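Local coordinates for protein putative oxidoreductase (Jannaschia sp., PDB 3C24) that is a putative oxidoreductase with a Rossmann-type domain that probably binds a nicotinamide dinucleotide cofactor, its substrate unknown, at residues I189-G193 with L194-V198. Numbering follows the deposited sequence.
Sequences ILEPG and LSEMV
Leu-194 N donates to Ile-189 O at 2.7 Å, and Ser-195 N to Leu-190 O at 2.9 Å. Both bonds span five residues, as in a pi-type turn. Beyond them, Pro-192 O receives Glu-196 N at 2.9 Å, from above the carbonyl plane. It also takes a weak bond from Met-197 N. Gly-193 O is shared likewise: Met-197 N reaches it at 2.9 Å and Val-198 N more weakly. The peptide before Pro-192 is cis and its ring nitrogen carries no hydrogen, which kinks the helix here. The axes of 189-193 and 194-198 differ in direction by 39°. This is the first part of the long helix 184-217, which leads from the last strand of the Rossmann-type sheet into the helical C-terminal region. Glu-196 CG sits anti to the carbonyl carbon (chi1 -54°), and the chain runs on extended, bringing its carboxylate beside Pro-192. Glu-196 OE1 lies 3.3 Å from Pro-192 CB. Glu-196 OE1 and Glu-191 OE1 are 4.3 Å apart, like charges close together and not bonded to each other. Glu-191 OE2 accepts a bond from Ala-102 N. An alanine in place of Glu-196 is likely to lose the carboxylate contact along Pro-192 CA and CB, leaving that edge of the proline less well packed. Ser-195 OG packs 3.3 Å from Glu-191 CB. Leu-190 and Leu-194 run side by side, their CD2 methyls 3.8 Å apart. Leu-194 also packs on Met-228 of the second subunit, while helix 273-284 covers Pro-192 through Ala-279 and Ile-283.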
# COMPACT_ATOMS: atom_id res chain seq x y z
N ILE A 189 -13.24 4.43 15.75
CA ILE A 189 -12.87 5.31 14.60
C ILE A 189 -11.75 4.69 13.79
O ILE A 189 -11.70 4.80 12.55
CB ILE A 189 -12.54 6.76 15.08
CG1 ILE A 189 -13.81 7.44 15.63
CG2 ILE A 189 -11.90 7.61 13.93
CD1 ILE A 189 -13.57 8.78 16.37
N LEU A 190 -10.84 4.05 14.50
CA LEU A 190 -9.71 3.37 13.84
C LEU A 190 -10.22 2.12 13.13
O LEU A 190 -9.87 1.85 11.98
CB LEU A 190 -8.60 3.05 14.82
CG LEU A 190 -7.81 4.23 15.40
CD1 LEU A 190 -6.78 3.73 16.43
CD2 LEU A 190 -7.11 5.03 14.31
N GLU A 191 -11.05 1.34 13.82
CA GLU A 191 -11.67 0.14 13.25
C GLU A 191 -13.05 -0.02 13.90
O GLU A 191 -13.11 -0.22 15.08
CB GLU A 191 -10.79 -1.08 13.45
CG GLU A 191 -10.54 -1.46 14.86
CD GLU A 191 -11.51 -2.51 15.40
OE1 GLU A 191 -12.32 -3.11 14.65
OE2 GLU A 191 -11.43 -2.73 16.60
N PRO A 192 -14.12 -0.00 13.11
CA PRO A 192 -14.09 -0.12 11.64
C PRO A 192 -13.87 1.13 10.76
O PRO A 192 -13.78 1.00 9.55
CB PRO A 192 -15.48 -0.70 11.35
CG PRO A 192 -16.35 -0.06 12.46
CD PRO A 192 -15.49 -0.09 13.65
N GLY A 193 -13.71 2.30 11.35
CA GLY A 193 -13.60 3.52 10.57
C GLY A 193 -12.47 3.61 9.58
O GLY A 193 -12.64 3.48 8.36
N LEU A 194 -11.28 3.74 10.12
CA LEU A 194 -10.13 3.93 9.25
C LEU A 194 -9.84 2.66 8.45
O LEU A 194 -9.62 2.69 7.25
CB LEU A 194 -8.93 4.40 10.10
CG LEU A 194 -7.74 5.05 9.45
CD1 LEU A 194 -8.15 6.38 8.78
CD2 LEU A 194 -6.65 5.18 10.57
N SER A 195 -9.97 1.50 9.10
CA SER A 195 -9.58 0.24 8.47
C SER A 195 -10.58 -0.24 7.42
O SER A 195 -10.20 -0.69 6.31
CB SER A 195 -9.40 -0.88 9.54
OG SER A 195 -10.59 -1.23 10.18
N GLU A 196 -11.84 -0.13 7.75
CA GLU A 196 -12.87 -0.70 6.88
C GLU A 196 -13.73 0.24 6.10
O GLU A 196 -14.27 -0.14 5.06
CB GLU A 196 -13.75 -1.62 7.68
CG GLU A 196 -12.88 -2.64 8.39
CD GLU A 196 -13.67 -3.49 9.34
OE1 GLU A 196 -13.59 -3.24 10.56
OE2 GLU A 196 -14.40 -4.37 8.85
N MSE A 197 -13.83 1.47 6.58
CA MSE A 197 -14.65 2.50 5.92
C MSE A 197 -13.82 3.36 4.99
O MSE A 197 -14.34 3.94 4.05
CB MSE A 197 -15.34 3.41 6.94
CG MSE A 197 -16.41 2.75 7.77
SE MSE A 197 -18.02 2.22 6.78
CE MSE A 197 -18.56 3.95 6.14
N VAL A 198 -12.53 3.41 5.25
CA VAL A 198 -11.63 4.24 4.43
C VAL A 198 -10.67 3.40 3.65
O VAL A 198 -10.70 3.39 2.43
CB VAL A 198 -10.83 5.29 5.25
CG1 VAL A 198 -9.92 6.09 4.33
CG2 VAL A 198 -11.79 6.22 6.00